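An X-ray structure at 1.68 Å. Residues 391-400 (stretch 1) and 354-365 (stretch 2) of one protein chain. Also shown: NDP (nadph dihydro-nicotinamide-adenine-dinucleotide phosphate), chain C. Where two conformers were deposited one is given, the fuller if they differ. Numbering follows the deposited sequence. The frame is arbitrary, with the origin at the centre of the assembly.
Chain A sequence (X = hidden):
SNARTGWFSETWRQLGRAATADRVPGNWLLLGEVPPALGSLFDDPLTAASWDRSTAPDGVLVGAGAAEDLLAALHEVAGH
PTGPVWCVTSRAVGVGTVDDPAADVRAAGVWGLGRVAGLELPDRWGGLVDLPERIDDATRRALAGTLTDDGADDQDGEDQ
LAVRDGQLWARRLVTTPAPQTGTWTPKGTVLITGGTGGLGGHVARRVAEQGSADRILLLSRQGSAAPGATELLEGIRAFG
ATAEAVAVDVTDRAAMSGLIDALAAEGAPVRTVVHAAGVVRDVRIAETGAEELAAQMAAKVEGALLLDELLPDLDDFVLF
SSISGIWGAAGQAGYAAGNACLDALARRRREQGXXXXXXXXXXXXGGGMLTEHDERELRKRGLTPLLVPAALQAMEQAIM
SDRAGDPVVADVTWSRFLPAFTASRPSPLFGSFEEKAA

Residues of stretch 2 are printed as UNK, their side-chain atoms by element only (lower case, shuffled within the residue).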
# COMPACT_ATOMS: atom_id res chain seq x y z
N ALA A 391 -2.74 -2.83 19.63
CA ALA A 391 -3.09 -2.42 18.28
C ALA A 391 -4.17 -1.34 18.28
O ALA A 391 -4.10 -0.34 17.56
CB ALA A 391 -3.54 -3.62 17.45
N LEU A 392 -5.19 -1.56 19.09
CA LEU A 392 -6.29 -0.60 19.16
C LEU A 392 -5.82 0.74 19.73
O LEU A 392 -6.32 1.81 19.32
CB LEU A 392 -7.46 -1.19 19.97
CG LEU A 392 -8.24 -2.29 19.25
CD1 LEU A 392 -9.20 -3.00 20.23
CD2 LEU A 392 -9.00 -1.76 18.03
N GLN A 393 -4.91 0.72 20.70
CA GLN A 393 -4.37 1.96 21.24
C GLN A 393 -3.59 2.69 20.15
O GLN A 393 -3.75 3.90 19.97
CB GLN A 393 -3.49 1.71 22.45
CG GLN A 393 -2.84 2.98 22.98
CD GLN A 393 -3.84 3.93 23.61
OE1 GLN A 393 -4.33 3.69 24.72
NE2 GLN A 393 -4.14 5.03 22.91
N ALA A 394 -2.79 1.95 19.39
CA ALA A 394 -2.04 2.57 18.30
C ALA A 394 -2.96 3.13 17.23
O ALA A 394 -2.68 4.16 16.65
CB ALA A 394 -1.03 1.57 17.69
N MET A 395 -4.08 2.44 16.98
CA MET A 395 -5.09 2.96 16.06
C MET A 395 -5.61 4.33 16.49
O MET A 395 -5.67 5.25 15.69
CB MET A 395 -6.25 1.98 15.92
CG MET A 395 -7.32 2.47 14.95
SD MET A 395 -8.79 1.44 15.00
CE MET A 395 -9.46 1.94 16.59
N GLU A 396 -5.98 4.45 17.76
CA GLU A 396 -6.43 5.73 18.32
C GLU A 396 -5.37 6.81 18.17
O GLU A 396 -5.66 7.93 17.76
CB GLU A 396 -6.80 5.53 19.80
CG GLU A 396 -6.95 6.78 20.60
CD GLU A 396 -7.45 6.49 22.02
OE1 GLU A 396 -6.62 6.55 22.98
OE2 GLU A 396 -8.66 6.19 22.15
N GLN A 397 -4.12 6.46 18.47
CA GLN A 397 -3.01 7.39 18.34
C GLN A 397 -2.83 7.87 16.90
O GLN A 397 -2.60 9.05 16.66
CB GLN A 397 -1.72 6.73 18.83
CG GLN A 397 -1.64 6.52 20.33
CD GLN A 397 -0.41 5.72 20.72
OE1 GLN A 397 -0.38 4.51 20.57
NE2 GLN A 397 0.64 6.40 21.17
N ALA A 398 -2.97 6.96 15.93
CA ALA A 398 -2.83 7.33 14.54
C ALA A 398 -3.93 8.28 14.07
O ALA A 398 -3.68 9.23 13.33
CB ALA A 398 -2.78 6.07 13.65
N ILE A 399 -5.15 8.01 14.53
CA ILE A 399 -6.31 8.81 14.15
C ILE A 399 -6.24 10.18 14.80
O ILE A 399 -6.53 11.18 14.13
CB ILE A 399 -7.64 8.08 14.53
CG1 ILE A 399 -7.79 6.79 13.75
CG2 ILE A 399 -8.87 9.02 14.30
CD1 ILE A 399 -8.89 5.88 14.25
N MET A 400 -5.87 10.21 16.08
CA MET A 400 -5.97 11.42 16.89
C MET A 400 -4.70 12.28 16.83
O MET A 400 -4.63 13.32 17.48
CB MET A 400 -6.29 11.06 18.34
CG MET A 400 -7.70 10.42 18.53
SD MET A 400 -9.03 11.50 18.00
CE MET A 400 -9.07 12.75 19.29
N UNK A 354 -9.14 17.08 3.23
CA UNK A 354 -10.01 16.16 3.96
C UNK A 354 -9.20 15.29 4.92
O UNK A 354 -8.03 15.03 4.67
n UNK A 354 -14.10 16.79 0.53
c UNK A 354 -11.71 16.02 2.05
c UNK A 354 -12.32 15.07 1.05
c UNK A 354 -10.76 15.28 2.99
c UNK A 354 -13.12 15.80 -0.04
N UNK A 355 -9.81 14.87 6.02
CA UNK A 355 -9.13 13.98 6.96
C UNK A 355 -8.99 12.58 6.38
O UNK A 355 -9.89 12.08 5.72
c UNK A 355 -8.74 13.93 12.09
n UNK A 355 -9.82 14.00 11.33
c UNK A 355 -9.51 15.15 9.19
c UNK A 355 -9.87 13.94 8.31
n UNK A 355 -8.52 12.82 12.80
c UNK A 355 -10.21 15.14 10.51
n UNK A 355 -7.88 14.94 12.16
N UNK A 356 -7.82 11.98 6.60
CA UNK A 356 -7.56 10.59 6.20
C UNK A 356 -6.30 10.09 6.84
O UNK A 356 -5.33 10.82 6.97
c UNK A 356 -7.44 10.45 4.68
N UNK A 357 -6.31 8.84 7.29
CA UNK A 357 -5.11 8.15 7.70
C UNK A 357 -5.12 6.71 7.19
O UNK A 357 -6.15 6.05 7.23
c UNK A 357 -4.89 8.17 9.21
c UNK A 357 -3.47 7.59 9.55
c UNK A 357 -6.06 7.48 9.99
N UNK A 358 -3.95 6.26 6.73
CA UNK A 358 -3.75 4.87 6.37
C UNK A 358 -2.73 4.29 7.31
O UNK A 358 -1.59 4.76 7.35
c UNK A 358 -3.26 4.75 4.94
o UNK A 358 -3.14 3.39 4.54
N UNK A 359 -3.12 3.30 8.09
CA UNK A 359 -2.16 2.68 9.02
C UNK A 359 -1.68 1.39 8.38
O UNK A 359 -2.50 0.50 8.11
c UNK A 359 -3.32 3.63 11.07
c UNK A 359 -1.76 1.72 11.32
c UNK A 359 -2.78 2.36 10.39
N UNK A 360 -0.37 1.29 8.16
CA UNK A 360 0.24 0.09 7.58
C UNK A 360 0.60 -0.84 8.74
O UNK A 360 1.64 -0.73 9.36
c UNK A 360 1.44 0.47 6.75
N UNK A 361 -0.33 -1.73 9.06
CA UNK A 361 -0.16 -2.66 10.15
C UNK A 361 0.77 -3.85 9.86
O UNK A 361 0.72 -4.49 8.78
c UNK A 361 -2.55 -2.31 10.90
c UNK A 361 -3.81 -0.89 12.16
n UNK A 361 -4.42 -1.08 10.95
c UNK A 361 -1.51 -3.27 10.48
c UNK A 361 -2.20 -0.88 14.37
c UNK A 361 -3.37 -0.11 14.34
c UNK A 361 -2.64 -1.66 12.17
c UNK A 361 -3.67 -1.95 10.21
c UNK A 361 -1.83 -1.63 13.28
c UNK A 361 -4.19 -0.10 13.25
N UNK A 362 1.58 -4.18 10.85
CA UNK A 362 2.08 -5.55 10.98
C UNK A 362 0.99 -6.52 11.37
O UNK A 362 -0.18 -6.14 11.53
N UNK A 363 1.35 -7.79 11.56
CA UNK A 363 0.37 -8.79 11.89
C UNK A 363 -0.27 -8.49 13.23
O UNK A 363 0.38 -7.94 14.13
c UNK A 363 2.60 -9.64 12.16
c UNK A 363 1.19 -10.09 11.95
c UNK A 363 2.71 -8.35 11.44
N UNK A 364 -1.56 -8.81 13.34
CA UNK A 364 -2.28 -8.76 14.61
C UNK A 364 -2.50 -10.15 15.16
O UNK A 364 -2.72 -11.11 14.42
c UNK A 364 -3.68 -8.21 14.38
c UNK A 364 -4.83 -5.89 14.69
n UNK A 364 -3.58 -4.65 13.29
c UNK A 364 -3.09 -5.94 13.28
c UNK A 364 -6.49 -3.75 15.37
c UNK A 364 -4.66 -4.60 14.14
c UNK A 364 -3.82 -6.73 14.14
c UNK A 364 -6.70 -5.02 15.93
c UNK A 364 -5.86 -6.10 15.60
c UNK A 364 -5.47 -3.52 14.49
N UNK A 365 -2.50 -10.24 16.48
CA UNK A 365 -2.96 -11.45 17.18
C UNK A 365 -4.48 -11.47 17.15
O UNK A 365 -5.11 -10.46 16.83
c UNK A 365 -2.47 -11.40 18.63
PA NDP C . -10.74 -10.85 7.58
O1A NDP C . -11.15 -11.45 8.88
O2A NDP C . -10.70 -11.73 6.37
O5B NDP C . -11.69 -9.60 7.26
C5B NDP C . -11.82 -9.12 5.94
C4B NDP C . -13.22 -8.64 5.75
O4B NDP C . -13.38 -8.09 4.46
C3B NDP C . -14.25 -9.74 5.86
O3B NDP C . -15.28 -9.28 6.76
C2B NDP C . -14.80 -9.91 4.46
O2B NDP C . -16.13 -10.35 4.64
C1B NDP C . -14.63 -8.49 3.93
N9A NDP C . -14.67 -8.33 2.49
C8A NDP C . -13.86 -8.91 1.54
N7A NDP C . -14.25 -8.50 0.31
C5A NDP C . -15.30 -7.63 0.47
C6A NDP C . -16.09 -6.90 -0.42
N6A NDP C . -15.94 -6.92 -1.74
N1A NDP C . -17.10 -6.12 0.11
C2A NDP C . -17.31 -6.04 1.48
N3A NDP C . -16.54 -6.75 2.36
C4A NDP C . -15.55 -7.53 1.84
O3 NDP C . -9.29 -10.17 7.69
PN NDP C . -8.70 -9.29 8.87
O1N NDP C . -7.45 -9.96 9.31
O2N NDP C . -9.69 -8.91 9.89
O5D NDP C . -8.14 -8.00 8.11
C5D NDP C . -8.97 -6.91 7.80
C4D NDP C . -8.12 -5.85 7.13
O4D NDP C . -6.94 -5.60 7.87
C3D NDP C . -7.67 -6.27 5.75
O3D NDP C . -7.89 -5.22 4.85
C2D NDP C . -6.18 -6.53 5.88
O2D NDP C . -5.47 -6.29 4.69
C1D NDP C . -5.80 -5.61 7.03
N1N NDP C . -4.65 -6.12 7.78
C2N NDP C . -4.77 -7.22 8.58
C3N NDP C . -3.66 -7.82 9.18
C7N NDP C . -3.80 -8.96 10.11
O7N NDP C . -2.66 -9.32 10.80
N7N NDP C . -4.90 -9.68 10.29
C4N NDP C . -2.37 -7.05 9.20
C5N NDP C . -2.35 -5.86 8.31
C6N NDP C . -3.48 -5.43 7.66
P2B NDP C . -17.01 -10.98 3.47
O1X NDP C . -18.27 -11.45 4.16
O2X NDP C . -16.27 -12.14 2.80
O3X NDP C . -17.28 -9.97 2.43
O HOH W 1 -6.30 14.36 14.55

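Position 354 carries four carbons in a row ending in a nitrogen, an unbranched chain that touches nothing on the helix; this is Lys354. Its amine is hydrogen-bonded elsewhere in the structure, as suits a partly exposed site before the strand.

Position 355 has three carbons, a nitrogen, and then a carbon bearing two more nitrogens, a planar end that reaches the last turn of stretch 1. Such a guanidinium can only be Arg355. Its NH1 donates a hydrogen bond to Ile399 O at 2.9 Å, with the oxygen near the guanidinium plane, where the N-H bonds point. A water accepts from Arg355 NH2 (2.9 Å to the water oxygen) and donates to Ile399 O (3.2 Å), so the same carbonyl is served directly and through solvent. A long, flexible arm suits this exposed margin.

A single carbon at 356, out of reach of the helix, gives Ala356.

At 357 one carbon carries two more, and the group points toward the helix. The beta-branched trio is Val357, the first residue of the strand; its CG1 lies 4.2 Å from Ile399 CG1 and its CG2 4.4 Å from Ala398 CB, a compact apolar filling for a buried site.

Position 358, a carbon followed by an oxygen, points away from the helix: Ser358, whose hydroxyl is hydrogen-bonded elsewhere in the structure. At 359 the three-carbon branch returns and again points toward the helix. This is Val359; Val359 CG2 is 3.6 Å from Ala398 CB, and Val359 CA is 7.2 Å from Ala398 CA.

One carbon at 360, beyond reach of the helix, marks Ala360.

At 361 a carbon leads to fused five- and six-membered rings of eight carbons and one nitrogen, an indole: Trp361. Its CA-to-CB bond points sideways, but the ring end comes nearer the helix, placing Trp361 CH2 3.3 Å from Ala391 O and 3.9 Å from Met395 CB. Ala394 CB sits at the ring edge, 4.3 Å from Trp361 CZ3. A broad, flat side chain can thus touch successive helical turns.

Position 362 has no side chain and is Gly362. At 363 three carbons close onto the backbone nitrogen, defining Pro363, which makes no contact with the helix; an ideal CB on Gly362 would lie 2.8 Å from Pro363 CD, a clash.

Position 364 again has one carbon leading to fused five- and six-membered rings of eight carbons and one nitrogen, with Ala391 CB over one face; this indole is Trp364. Ala391 CB lies 3.4 Å from the centroid of the Trp364 six-membered ring in a CH-pi contact, while Leu392 CD2 approaches the ring edge, 4.2 Å from Trp364 CH2. The backbone Trp364 N donates to NADPH O7N at 2.8 Å.

Position 365, one carbon out of reach, is Ala365.

The helix and strand run roughly antiparallel, at 146°. Small alanines on the helix meet valines and two broad indoles in a largely apolar packing, while Arg355 adds the single direct hydrogen bond across the contact.

Stretch 2 354-365: KRAVSVAWGPWA
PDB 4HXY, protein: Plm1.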